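Local structure of 3-methylornithine synthase (Methanosarcina barkeri, 3T7V) at residues N62-F67 with E308-Y313; P275-L280 with I296-L301; V111-G116 with L141-S146; Y66-C71 with R88-M93. The protein catalyses the radical-based isomerisation of L-lysine to (3R)-3-methyl-D-ornithine, a step in pyrrolysine biosynthesis, using S-adenosylmethionine and a [4Fe-4S] cluster. One frame throughout, in Å; residues are numbered along the deposited sequence.

Contact 1: N62-F67 with E308-Y313; sequences NCFIYF and EGVANY. With MD0 (5-amino-D-isoleucine), chain D; SAM (S-adenosylmethionine), chain C.
The rings of F64 and Y66, on strand 58-68 of the TIM-type barrel of this radical SAM enzyme, pack against the loop at E308-V310 that runs over the mouth of the barrel after strand 296-300. The tight part lies at the carbonyls of that loop. E308 O sits at the edge of the F64 ring, 3.3 Å from F64 CE2, and G309 O meets the edge of the Y66 ring at Y66 CD2 (3.4 Å). V310 crosses both aromatic side chains at about a right angle, its CG2 3.7 Å from F64 CZ, while its CG1 turns to the adenine of S-adenosylmethionine. F64 CG is anti to the backbone N (chi1 -179°), on the ligand side, and CA of 5-amino-D-isoleucine stands 3.6 Å above one face of the ring, offset toward the rim. An alanine in place of F64 would probably open a gap beside the ligand and leave V310 CG2 without its closest partner on the strand. The loose side is that of E308, which is partly exposed: its CB comes no closer to the Y66 ring than 4.2 Å at CD2, and its OE1 is bonded instead to Y80. No direct hydrogen bond joins 62-67 to 308-313. A single water bridges them, accepting from Y66 N at 2.8 Å and donating to both F64 O and E308 O.

Contact 2: P275-L280 with I296-L301; sequences PASLDL and IVTSIL. With MD0 (5-amino-D-isoleucine), chain D.
The flat carboxylate of D279 is set against S299 and the amine of bound 5-amino-D-isoleucine. D279 CB lies 3.4 Å from S299 OG, nearer than any carboxylate atom. At the edges of the group, OD1 is held by a salt bridge to R322, and OD2 takes the backbone N-H groups of V310 and A311 as well as a weak bond from the ligand amine. Strands 275-277 and 296-300 run parallel, as the two strands of a beta-alpha-beta unit whose helix is 278-291. A276 N reaches I296 O nearly along the C=O axis at 2.6 Å. T298 N approaches A276 O from 45° out of the carbonyl plane, and L278 N closes the ladder on T298 O. On the face of V297, L278 crosses that residue obliquely, CD2 to CG1 3.8 Å. On the other face, P275 CB packs on T298 CG2 at 3.6 Å, and the ligand carboxylate is shared by the two strands: S277 OG donates to its OXT (2.6 Å), T298 OG1 to its second oxygen. S277 is also the N-cap of helix 278-291, its OG, anti to the backbone N (chi1 175°), accepting from D279 N. An alanine at S277 would probably leave OXT without this donor and D279 N without its cap. S299 OG accepts from the ligand amine. The S277 and T298 hydroxyls thus hold the carboxylate, S299 and, weakly, D279 the amine; R235 also bonds the ligand, and the nearby helix N-terminus probably adds to the pull on the negative end.

Contact 3: V111-G116 with L141-S146; sequences VDLTMG and LPIMIS. With MD0 (5-amino-D-isoleucine), chain D; SAM (S-adenosylmethionine), chain C.
The hydroxyl of S146 donates to D112 OD1 at 2.8 Å, meeting it on the syn side and 16° out of the carboxylate plane. The side-chain amine of 5-amino-D-isoleucine completes a triangle, its NE donating to D112 OD2 and to S146 OG, each at 2.9 Å. T114 OG1 adds a weak bond to D112 OD1. The carboxylate is brought here by a CG anti to the backbone N (chi1 178°). Behind it lies the parallel ladder of strands 111-115 and 143-146 of the barrel, where V111 N, M144 N, L113 N, S146 N and M115 N donate in turn to P142 O, V111 O, M144 O, L113 O and S146 O. M144 SD lies 3.5 Å from D112 OD2. On the other face, toward helix 126-139, L113 CD1 rests on I143 CG2 at 3.7 Å, and V111 CG1 meets L141 CD1 at 4.0 Å, the two side chains at about a right angle. At the C-terminal end, T114 CG2 comes within 3.8 Å of the methyl CE of S-adenosylmethionine. With OD1 held by S146, and weakly by T114, the carboxylate is probably hindered from turning, which would help keep OD2 turned to the distal amine.

Contact 4: Y66-C71 with R88-M93; sequences YFSTYC and RYRLTM. With SF4 (iron/sulfur cluster), chain B.
R88 and T69 begin the contact between the end of strand 58-68 and the chain that returns from the cluster loop. The strand leads into the CxxxCxxC motif of radical SAM enzymes, whose first cysteine, C71, binds iron FE2 of the cluster through SG at 2.3 Å. The R88 chain is extended from CG to NE, and NH1 donates to T69 O (2.8 Å), close to both the carbonyl and guanidinium planes; the same guanidinium reaches the carbonyls of Y80, N81 and N84 in the cluster loop. R88 CB lies over one face of the Y70 ring. Y89 follows: its N donates to T69 OG1, its O accepts from T69 N, and its OH donates to Y66 O at 2.7 Å. T69 CG2 stands over a face of the Y89 ring, 3.9 Å from the centroid, as a CH-pi contact. The R90 chain bends at chi3 (-61°), which turns NE to a salt bridge with D118; its guanidinium stacks on the Y70 face opposite R88, a cation-pi pair with planes 13° apart and centres 4.2 Å apart. L91 N donates to F67 O, and L91 CD1 touches F67 CB at 3.9 Å. A water donates to both F67 O and L91 O, at 2.9 and 2.7 Å.

In the fold
Strand 58-68 ties the set together: contact 1 and contact 4 share Y66 and F67 on it, while strands 110-115 of contact 3 and 296-300 of contact 2 are its neighbours in the barrel sheet. Contacts 2 and 3 are buried strand pairings whose hydroxyls and carboxylates hold opposite ends of the bound 5-amino-D-isoleucine. Contact 1 joins aromatic rings to carbonyl edges and a valine, without a direct hydrogen bond; its F64 and V310 touch the ligand, and V310 also S-adenosylmethionine. Its loop is anchored to contact 2 by A311 N on D279 OD2. Contact 4, furthest from the chain's centre, has partly exposed arginines and tyrosines, and its stacking and charged contacts lie beside C71 and the cluster loop.

Contact 1: N62-F67 with E308-Y313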
# COMPACT_ATOMS: atom_id res chain seq x y z
N ASN A 62 -2.67 -9.95 0.25
CA ASN A 62 -2.84 -9.29 -1.09
C ASN A 62 -1.63 -9.64 -1.93
O ASN A 62 -0.46 -9.39 -1.52
CB ASN A 62 -2.86 -7.77 -0.83
CG ASN A 62 -3.34 -6.94 -2.03
OD1 ASN A 62 -3.87 -7.43 -2.99
ND2 ASN A 62 -3.20 -5.60 -1.87
N CYS A 63 -1.90 -10.25 -3.07
CA CYS A 63 -0.78 -10.52 -4.03
C CYS A 63 -0.47 -9.30 -4.85
O CYS A 63 -1.34 -8.53 -5.16
CB CYS A 63 -1.25 -11.60 -4.93
SG CYS A 63 -0.01 -12.23 -6.07
N PHE A 64 0.77 -9.08 -5.16
CA PHE A 64 1.18 -7.90 -5.92
C PHE A 64 1.67 -8.34 -7.29
O PHE A 64 2.67 -9.09 -7.40
CB PHE A 64 2.34 -7.25 -5.14
CG PHE A 64 2.85 -5.99 -5.82
CD1 PHE A 64 1.97 -4.92 -5.98
CD2 PHE A 64 4.15 -5.88 -6.29
CE1 PHE A 64 2.37 -3.74 -6.61
CE2 PHE A 64 4.56 -4.68 -6.93
CZ PHE A 64 3.67 -3.65 -7.09
N ILE A 65 1.03 -7.85 -8.33
CA ILE A 65 1.40 -8.14 -9.74
C ILE A 65 1.73 -6.85 -10.44
O ILE A 65 0.83 -6.10 -10.89
CB ILE A 65 0.27 -8.86 -10.49
CG1 ILE A 65 -0.15 -10.17 -9.74
CG2 ILE A 65 0.73 -9.19 -11.93
CD1 ILE A 65 -1.31 -10.86 -10.45
N TYR A 66 3.04 -6.61 -10.53
CA TYR A 66 3.54 -5.39 -11.20
C TYR A 66 3.69 -5.78 -12.66
O TYR A 66 4.65 -6.44 -13.05
CB TYR A 66 4.89 -5.05 -10.54
CG TYR A 66 5.39 -3.63 -10.76
CD1 TYR A 66 4.78 -2.70 -11.57
CD2 TYR A 66 6.57 -3.27 -10.11
CE1 TYR A 66 5.24 -1.40 -11.68
CE2 TYR A 66 7.06 -1.97 -10.23
CZ TYR A 66 6.39 -1.08 -11.02
OH TYR A 66 6.98 0.18 -11.10
N PHE A 67 2.65 -5.46 -13.46
CA PHE A 67 2.53 -6.04 -14.81
C PHE A 67 3.20 -5.22 -15.93
O PHE A 67 3.38 -5.70 -17.01
CB PHE A 67 1.05 -6.32 -15.20
CG PHE A 67 0.16 -5.13 -15.27
CD1 PHE A 67 -0.54 -4.76 -14.16
CD2 PHE A 67 0.04 -4.37 -16.43
CE1 PHE A 67 -1.35 -3.64 -14.17
CE2 PHE A 67 -0.75 -3.22 -16.49
CZ PHE A 67 -1.48 -2.85 -15.32
N GLU A 308 8.69 -7.88 -10.06
CA GLU A 308 9.35 -6.91 -9.11
C GLU A 308 8.36 -6.35 -8.09
O GLU A 308 7.11 -6.39 -8.27
CB GLU A 308 9.96 -5.76 -9.96
CG GLU A 308 11.17 -6.37 -10.74
CD GLU A 308 11.89 -5.54 -11.71
OE1 GLU A 308 11.67 -4.32 -11.73
OE2 GLU A 308 12.73 -6.17 -12.47
N GLY A 309 8.90 -5.88 -6.97
CA GLY A 309 8.18 -4.96 -6.06
C GLY A 309 8.44 -3.53 -6.59
O GLY A 309 8.90 -3.31 -7.70
N VAL A 310 8.19 -2.56 -5.74
CA VAL A 310 8.42 -1.12 -6.12
C VAL A 310 9.63 -0.56 -5.40
O VAL A 310 10.52 0.04 -6.07
CB VAL A 310 7.17 -0.22 -5.81
CG1 VAL A 310 7.47 1.22 -6.26
CG2 VAL A 310 5.97 -0.81 -6.59
N ALA A 311 9.71 -0.76 -4.09
CA ALA A 311 10.88 -0.31 -3.32
C ALA A 311 11.99 -1.35 -3.38
O ALA A 311 13.19 -1.00 -3.32
CB ALA A 311 10.46 0.02 -1.90
N ASN A 312 11.61 -2.66 -3.43
CA ASN A 312 12.61 -3.73 -3.71
C ASN A 312 13.76 -3.73 -2.67
O ASN A 312 14.91 -3.68 -3.05
CB ASN A 312 13.15 -3.69 -5.18
CG ASN A 312 12.06 -3.92 -6.18
OD1 ASN A 312 11.75 -3.01 -7.00
ND2 ASN A 312 11.44 -5.04 -6.10
N TYR A 313 13.40 -3.85 -1.39
CA TYR A 313 14.45 -3.89 -0.34
C TYR A 313 15.42 -5.05 -0.57
O TYR A 313 16.60 -4.96 -0.15
CB TYR A 313 13.84 -4.01 1.07
CG TYR A 313 13.62 -5.46 1.46
CD1 TYR A 313 14.57 -6.12 2.28
CD2 TYR A 313 12.53 -6.21 0.99
CE1 TYR A 313 14.43 -7.47 2.59
CE2 TYR A 313 12.37 -7.55 1.31
CZ TYR A 313 13.35 -8.18 2.07
OH TYR A 313 13.21 -9.52 2.36
C MD0 D . 3.14 -2.90 -1.74
N MD0 D . 4.87 -3.27 -3.41
O MD0 D . 2.00 -3.21 -1.36
CA MD0 D . 3.46 -2.96 -3.20
CB MD0 D . 3.10 -1.60 -3.89
CD MD0 D . 1.00 -0.43 -4.84
NE MD0 D . -0.45 -0.36 -4.72
CG MD0 D . 1.56 -1.42 -3.82
CG2 MD0 D . 3.81 -0.37 -3.26
OXT MD0 D . 4.04 -2.55 -0.97
N SAM C . 2.55 4.36 -10.88
CA SAM C . 1.43 4.33 -10.06
C SAM C . 1.41 5.36 -9.00
O SAM C . 2.40 6.12 -8.84
OXT SAM C . 0.31 5.52 -8.36
CB SAM C . 1.46 3.31 -9.16
CG SAM C . 2.70 2.91 -8.45
SD SAM C . 2.49 2.87 -6.62
CE SAM C . 2.72 1.15 -6.29
C5' SAM C . 4.05 3.54 -6.09
C4' SAM C . 3.98 4.09 -4.87
O4' SAM C . 5.08 3.08 -4.42
C3' SAM C . 4.24 5.39 -4.76
O3' SAM C . 2.88 5.71 -4.48
C2' SAM C . 4.94 5.19 -3.41
O2' SAM C . 4.07 5.39 -2.25
C1' SAM C . 5.64 3.82 -3.34
N9 SAM C . 7.10 3.97 -3.69
C8 SAM C . 7.69 4.26 -4.89
N7 SAM C . 9.00 4.35 -4.72
C5 SAM C . 9.27 4.10 -3.39
C6 SAM C . 10.45 4.13 -2.64
N6 SAM C . 11.64 4.41 -3.17
N1 SAM C . 10.38 3.80 -1.34
C2 SAM C . 9.19 3.53 -0.73
N3 SAM C . 8.02 3.60 -1.41
C4 SAM C . 8.08 3.86 -2.75
O HOH W 1 4.86 -8.07 -8.94

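Contact 2: P275-L280 with I296-L301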
# COMPACT_ATOMS: atom_id res chain seq x y z
N PRO A 275 -1.81 -1.86 5.73
CA PRO A 275 -0.91 -2.91 5.25
C PRO A 275 0.35 -3.06 5.98
O PRO A 275 0.96 -2.04 6.48
CB PRO A 275 -0.66 -2.52 3.80
CG PRO A 275 -0.86 -1.09 3.70
CD PRO A 275 -1.89 -0.73 4.79
N ALA A 276 0.82 -4.31 6.06
CA ALA A 276 2.18 -4.63 6.41
C ALA A 276 2.82 -5.06 5.06
O ALA A 276 2.59 -6.20 4.58
CB ALA A 276 2.17 -5.77 7.42
N SER A 277 3.60 -4.18 4.43
CA SER A 277 4.24 -4.46 3.14
C SER A 277 5.54 -5.23 3.26
O SER A 277 6.43 -4.84 4.03
CB SER A 277 4.54 -3.13 2.40
OG SER A 277 5.26 -3.41 1.18
N LEU A 278 5.68 -6.30 2.48
CA LEU A 278 6.96 -7.06 2.45
C LEU A 278 8.04 -6.28 1.65
O LEU A 278 9.21 -6.63 1.68
CB LEU A 278 6.73 -8.36 1.71
CG LEU A 278 5.75 -9.38 2.29
CD1 LEU A 278 5.89 -10.75 1.62
CD2 LEU A 278 5.86 -9.53 3.78
N ASP A 279 7.62 -5.23 0.91
CA ASP A 279 8.55 -4.56 0.00
C ASP A 279 9.65 -3.75 0.74
O ASP A 279 10.69 -3.42 0.14
CB ASP A 279 7.72 -3.59 -0.88
CG ASP A 279 8.31 -3.32 -2.24
OD1 ASP A 279 9.14 -4.08 -2.78
OD2 ASP A 279 7.80 -2.31 -2.84
N LEU A 280 9.41 -3.46 2.01
CA LEU A 280 10.31 -2.57 2.74
C LEU A 280 11.38 -3.30 3.59
O LEU A 280 12.53 -2.84 3.67
CB LEU A 280 9.48 -1.72 3.70
CG LEU A 280 8.40 -1.04 2.81
CD1 LEU A 280 7.14 -0.74 3.53
CD2 LEU A 280 9.05 0.06 1.94
N ILE A 296 -3.31 -6.39 7.05
CA ILE A 296 -3.25 -6.99 5.71
C ILE A 296 -1.80 -7.03 5.27
O ILE A 296 -1.07 -6.04 5.41
CB ILE A 296 -4.20 -6.25 4.70
CG1 ILE A 296 -4.06 -6.82 3.27
CG2 ILE A 296 -3.96 -4.72 4.67
CD1 ILE A 296 -5.26 -6.35 2.42
N VAL A 297 -1.38 -8.11 4.69
CA VAL A 297 0.02 -8.27 4.27
C VAL A 297 0.01 -8.08 2.72
O VAL A 297 -0.86 -8.63 2.04
CB VAL A 297 0.60 -9.64 4.59
CG1 VAL A 297 2.05 -9.77 4.14
CG2 VAL A 297 0.54 -9.92 6.10
N THR A 298 0.89 -7.16 2.27
CA THR A 298 0.93 -6.82 0.85
C THR A 298 2.34 -7.00 0.32
O THR A 298 3.29 -7.26 1.06
CB THR A 298 0.48 -5.35 0.62
OG1 THR A 298 1.49 -4.44 1.12
CG2 THR A 298 -0.90 -5.06 1.28
N SER A 299 2.43 -6.90 -1.00
CA SER A 299 3.72 -7.09 -1.70
C SER A 299 4.17 -8.55 -1.63
O SER A 299 5.36 -8.88 -1.68
CB SER A 299 4.84 -6.15 -1.26
OG SER A 299 5.62 -5.76 -2.45
N ILE A 300 3.17 -9.45 -1.51
CA ILE A 300 3.41 -10.89 -1.61
C ILE A 300 3.47 -11.18 -3.11
O ILE A 300 2.61 -10.78 -3.86
CB ILE A 300 2.25 -11.68 -0.97
CG1 ILE A 300 2.02 -11.20 0.48
CG2 ILE A 300 2.59 -13.16 -1.07
CD1 ILE A 300 0.83 -11.91 1.12
N LEU A 301 4.49 -11.89 -3.56
CA LEU A 301 4.57 -12.17 -4.99
C LEU A 301 4.00 -13.52 -5.33
O LEU A 301 3.98 -14.44 -4.48
CB LEU A 301 6.03 -12.15 -5.43
CG LEU A 301 6.68 -10.76 -5.26
CD1 LEU A 301 8.16 -10.74 -5.65
CD2 LEU A 301 6.02 -9.66 -6.09
C MD0 D . 3.14 -2.90 -1.74
N MD0 D . 4.87 -3.27 -3.41
O MD0 D . 2.00 -3.21 -1.36
CA MD0 D . 3.46 -2.96 -3.20
CB MD0 D . 3.10 -1.60 -3.89
CD MD0 D . 1.00 -0.43 -4.84
NE MD0 D . -0.45 -0.36 -4.72
CG MD0 D . 1.56 -1.42 -3.82
CG2 MD0 D . 3.81 -0.37 -3.26
OXT MD0 D . 4.04 -2.55 -0.97

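Contact 3: V111-G116 with L141-S146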
# COMPACT_ATOMS: atom_id res chain seq x y z
N VAL A 111 -5.92 -9.39 -5.29
CA VAL A 111 -4.70 -9.20 -6.12
C VAL A 111 -4.60 -7.74 -6.49
O VAL A 111 -5.62 -7.13 -6.82
CB VAL A 111 -4.73 -10.11 -7.36
CG1 VAL A 111 -4.72 -11.55 -6.98
CG2 VAL A 111 -5.90 -9.81 -8.28
N ASP A 112 -3.39 -7.19 -6.38
CA ASP A 112 -3.10 -5.77 -6.79
C ASP A 112 -2.41 -5.68 -8.12
O ASP A 112 -1.26 -6.18 -8.21
CB ASP A 112 -2.33 -5.10 -5.65
CG ASP A 112 -1.91 -3.69 -5.92
OD1 ASP A 112 -2.26 -3.07 -6.97
OD2 ASP A 112 -1.19 -3.11 -5.04
N LEU A 113 -3.12 -5.25 -9.15
CA LEU A 113 -2.54 -5.16 -10.53
C LEU A 113 -1.98 -3.72 -10.62
O LEU A 113 -2.73 -2.73 -10.57
CB LEU A 113 -3.66 -5.31 -11.58
CG LEU A 113 -4.39 -6.63 -11.53
CD1 LEU A 113 -5.53 -6.57 -12.54
CD2 LEU A 113 -3.39 -7.74 -11.77
N THR A 114 -0.65 -3.63 -10.66
CA THR A 114 0.04 -2.35 -10.60
C THR A 114 0.87 -2.13 -11.84
O THR A 114 1.49 -3.06 -12.40
CB THR A 114 0.97 -2.36 -9.36
OG1 THR A 114 0.16 -2.34 -8.18
CG2 THR A 114 1.88 -1.07 -9.28
N MET A 115 0.93 -0.87 -12.29
CA MET A 115 1.84 -0.49 -13.36
C MET A 115 2.38 0.89 -13.07
O MET A 115 1.80 1.70 -12.35
CB MET A 115 1.20 -0.53 -14.78
CG MET A 115 -0.09 0.34 -14.83
SD MET A 115 -0.59 0.46 -16.58
CE MET A 115 -2.14 1.30 -16.37
N GLY A 116 3.52 1.17 -13.71
CA GLY A 116 3.86 2.60 -13.94
C GLY A 116 2.83 3.22 -14.88
O GLY A 116 1.95 2.47 -15.39
N LEU A 141 -11.33 -13.09 -7.96
CA LEU A 141 -11.00 -12.50 -6.66
C LEU A 141 -11.20 -11.03 -6.75
O LEU A 141 -11.22 -10.39 -7.84
CB LEU A 141 -9.45 -12.67 -6.38
CG LEU A 141 -9.04 -14.10 -5.97
CD1 LEU A 141 -7.53 -14.17 -5.93
CD2 LEU A 141 -9.64 -14.42 -4.58
N PRO A 142 -11.40 -10.39 -5.60
CA PRO A 142 -11.28 -8.91 -5.56
C PRO A 142 -10.00 -8.41 -6.17
O PRO A 142 -8.93 -9.05 -6.00
CB PRO A 142 -11.30 -8.60 -4.05
CG PRO A 142 -12.06 -9.81 -3.48
CD PRO A 142 -11.56 -10.98 -4.28
N ILE A 143 -10.13 -7.37 -6.94
CA ILE A 143 -8.97 -6.78 -7.64
C ILE A 143 -8.74 -5.37 -7.18
O ILE A 143 -9.66 -4.53 -7.16
CB ILE A 143 -9.20 -6.73 -9.19
CG1 ILE A 143 -9.20 -8.12 -9.75
CG2 ILE A 143 -8.09 -5.90 -9.91
CD1 ILE A 143 -9.48 -8.12 -11.25
N MET A 144 -7.50 -5.10 -6.77
CA MET A 144 -7.04 -3.73 -6.52
C MET A 144 -6.30 -3.32 -7.79
O MET A 144 -5.54 -4.13 -8.35
CB MET A 144 -6.07 -3.71 -5.34
CG MET A 144 -5.32 -2.38 -5.22
SD MET A 144 -4.33 -2.46 -3.65
CE MET A 144 -5.55 -1.89 -2.58
N ILE A 145 -6.56 -2.14 -8.29
CA ILE A 145 -5.76 -1.58 -9.41
C ILE A 145 -4.95 -0.43 -8.90
O ILE A 145 -5.45 0.44 -8.12
CB ILE A 145 -6.66 -1.23 -10.62
CG1 ILE A 145 -7.72 -0.18 -10.26
CG2 ILE A 145 -7.17 -2.48 -11.32
CD1 ILE A 145 -8.45 0.39 -11.51
N SER A 146 -3.70 -0.35 -9.38
CA SER A 146 -2.83 0.80 -9.10
C SER A 146 -2.28 1.24 -10.46
O SER A 146 -1.15 0.87 -10.82
CB SER A 146 -1.67 0.36 -8.17
OG SER A 146 -2.15 -0.27 -7.01
C MD0 D . 3.14 -2.90 -1.74
N MD0 D . 4.87 -3.27 -3.41
O MD0 D . 2.00 -3.21 -1.36
CA MD0 D . 3.46 -2.96 -3.20
CB MD0 D . 3.10 -1.60 -3.89
CD MD0 D . 1.00 -0.43 -4.84
NE MD0 D . -0.45 -0.36 -4.72
CG MD0 D . 1.56 -1.42 -3.82
CG2 MD0 D . 3.81 -0.37 -3.26
OXT MD0 D . 4.04 -2.55 -0.97
N SAM C . 2.55 4.36 -10.88
CA SAM C . 1.43 4.33 -10.06
C SAM C . 1.41 5.36 -9.00
O SAM C . 2.40 6.12 -8.84
OXT SAM C . 0.31 5.52 -8.36
CB SAM C . 1.46 3.31 -9.16
CG SAM C . 2.70 2.91 -8.45
SD SAM C . 2.49 2.87 -6.62
CE SAM C . 2.72 1.15 -6.29
C5' SAM C . 4.05 3.54 -6.09
C4' SAM C . 3.98 4.09 -4.87
O4' SAM C . 5.08 3.08 -4.42
C3' SAM C . 4.24 5.39 -4.76
O3' SAM C . 2.88 5.71 -4.48
C2' SAM C . 4.94 5.19 -3.41
O2' SAM C . 4.07 5.39 -2.25
C1' SAM C . 5.64 3.82 -3.34
N9 SAM C . 7.10 3.97 -3.69
C8 SAM C . 7.69 4.26 -4.89
N7 SAM C . 9.00 4.35 -4.72
C5 SAM C . 9.27 4.10 -3.39
C6 SAM C . 10.45 4.13 -2.64
N6 SAM C . 11.64 4.41 -3.17
N1 SAM C . 10.38 3.80 -1.34
C2 SAM C . 9.19 3.53 -0.73
N3 SAM C . 8.02 3.60 -1.41
C4 SAM C . 8.08 3.86 -2.75

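Contact 4: Y66-C71 with R88-M93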
# COMPACT_ATOMS: atom_id res chain seq x y z
N TYR A 66 3.04 -6.61 -10.53
CA TYR A 66 3.54 -5.39 -11.20
C TYR A 66 3.69 -5.78 -12.66
O TYR A 66 4.65 -6.44 -13.05
CB TYR A 66 4.89 -5.05 -10.54
CG TYR A 66 5.39 -3.63 -10.76
CD1 TYR A 66 4.78 -2.70 -11.57
CD2 TYR A 66 6.57 -3.27 -10.11
CE1 TYR A 66 5.24 -1.40 -11.68
CE2 TYR A 66 7.06 -1.97 -10.23
CZ TYR A 66 6.39 -1.08 -11.02
OH TYR A 66 6.98 0.18 -11.10
N PHE A 67 2.65 -5.46 -13.46
CA PHE A 67 2.53 -6.04 -14.81
C PHE A 67 3.20 -5.22 -15.93
O PHE A 67 3.38 -5.70 -17.01
CB PHE A 67 1.05 -6.32 -15.20
CG PHE A 67 0.16 -5.13 -15.27
CD1 PHE A 67 -0.54 -4.76 -14.16
CD2 PHE A 67 0.04 -4.37 -16.43
CE1 PHE A 67 -1.35 -3.64 -14.17
CE2 PHE A 67 -0.75 -3.22 -16.49
CZ PHE A 67 -1.48 -2.85 -15.32
N SER A 68 3.61 -4.00 -15.57
CA SER A 68 4.41 -3.18 -16.48
C SER A 68 5.21 -2.19 -15.69
O SER A 68 4.64 -1.46 -14.86
CB SER A 68 3.54 -2.42 -17.49
OG SER A 68 4.45 -1.60 -18.27
N THR A 69 6.54 -2.16 -15.94
CA THR A 69 7.41 -1.24 -15.21
C THR A 69 7.81 -0.07 -16.05
O THR A 69 8.74 0.64 -15.71
CB THR A 69 8.61 -1.92 -14.60
OG1 THR A 69 9.35 -2.49 -15.68
CG2 THR A 69 8.18 -3.07 -13.62
N TYR A 70 7.07 0.19 -17.13
CA TYR A 70 7.21 1.44 -17.85
C TYR A 70 6.43 2.56 -17.22
O TYR A 70 5.29 2.38 -16.85
CB TYR A 70 6.72 1.25 -19.30
CG TYR A 70 7.66 0.41 -20.11
CD1 TYR A 70 7.55 -0.99 -20.09
CD2 TYR A 70 8.65 1.00 -20.85
CE1 TYR A 70 8.44 -1.77 -20.79
CE2 TYR A 70 9.56 0.16 -21.58
CZ TYR A 70 9.40 -1.21 -21.51
OH TYR A 70 10.30 -1.98 -22.24
N CYS A 71 7.04 3.74 -17.15
CA CYS A 71 6.35 4.92 -16.59
C CYS A 71 6.74 6.17 -17.34
O CYS A 71 7.93 6.38 -17.59
CB CYS A 71 6.67 5.06 -15.15
SG CYS A 71 5.51 6.29 -14.39
N ARG A 88 13.25 -2.65 -17.97
CA ARG A 88 11.80 -2.48 -17.86
C ARG A 88 11.13 -3.61 -18.63
O ARG A 88 11.67 -4.12 -19.62
CB ARG A 88 11.34 -1.21 -18.52
CG ARG A 88 11.84 -0.03 -17.65
CD ARG A 88 11.35 1.25 -18.15
NE ARG A 88 12.07 2.38 -17.63
CZ ARG A 88 11.61 3.13 -16.62
NH1 ARG A 88 10.46 2.89 -15.97
NH2 ARG A 88 12.32 4.21 -16.27
N TYR A 89 9.99 -4.06 -18.11
CA TYR A 89 9.27 -5.15 -18.75
C TYR A 89 7.80 -4.83 -18.86
O TYR A 89 7.28 -3.99 -18.08
CB TYR A 89 9.51 -6.48 -17.99
CG TYR A 89 8.93 -6.55 -16.57
CD1 TYR A 89 9.72 -6.34 -15.45
CD2 TYR A 89 7.55 -6.84 -16.38
CE1 TYR A 89 9.20 -6.42 -14.17
CE2 TYR A 89 6.99 -6.88 -15.07
CZ TYR A 89 7.83 -6.71 -14.00
OH TYR A 89 7.27 -6.76 -12.74
N ARG A 90 7.10 -5.56 -19.70
CA ARG A 90 5.63 -5.40 -19.87
C ARG A 90 5.12 -6.80 -20.12
O ARG A 90 5.45 -7.43 -21.15
CB ARG A 90 5.34 -4.48 -21.03
CG ARG A 90 3.85 -4.27 -21.27
CD ARG A 90 3.59 -3.37 -22.48
NE ARG A 90 4.18 -1.99 -22.32
CZ ARG A 90 5.17 -1.45 -23.01
NH1 ARG A 90 5.93 -2.19 -23.90
NH2 ARG A 90 5.46 -0.20 -22.85
N LEU A 91 4.43 -7.39 -19.15
CA LEU A 91 3.99 -8.82 -19.26
C LEU A 91 3.07 -8.94 -20.47
O LEU A 91 2.20 -8.10 -20.75
CB LEU A 91 3.20 -9.24 -18.04
CG LEU A 91 3.99 -9.17 -16.72
CD1 LEU A 91 3.07 -9.67 -15.62
CD2 LEU A 91 5.31 -10.00 -16.80
N THR A 92 3.29 -10.04 -21.25
CA THR A 92 2.37 -10.34 -22.31
C THR A 92 1.08 -11.01 -21.73
O THR A 92 1.09 -11.42 -20.56
CB THR A 92 2.99 -11.37 -23.30
OG1 THR A 92 3.22 -12.58 -22.55
CG2 THR A 92 4.24 -10.82 -23.91
N MET A 93 0.03 -11.14 -22.57
CA MET A 93 -1.17 -11.82 -22.11
C MET A 93 -0.86 -13.22 -21.65
O MET A 93 -1.45 -13.68 -20.65
CB MET A 93 -2.21 -11.83 -23.25
CG MET A 93 -3.58 -12.31 -22.77
SD MET A 93 -4.14 -11.35 -21.30
CE MET A 93 -3.58 -9.64 -21.55
FE1 SF4 B . 4.17 5.51 -9.97
FE2 SF4 B . 5.79 6.24 -12.12
FE3 SF4 B . 7.00 5.48 -9.87
FE4 SF4 B . 5.77 7.82 -9.96
S1 SF4 B . 7.56 7.24 -11.22
S2 SF4 B . 5.59 6.28 -8.30
S3 SF4 B . 4.00 7.44 -11.28
S4 SF4 B . 5.74 4.16 -11.17
O HOH W 2 1.55 -5.92 -19.22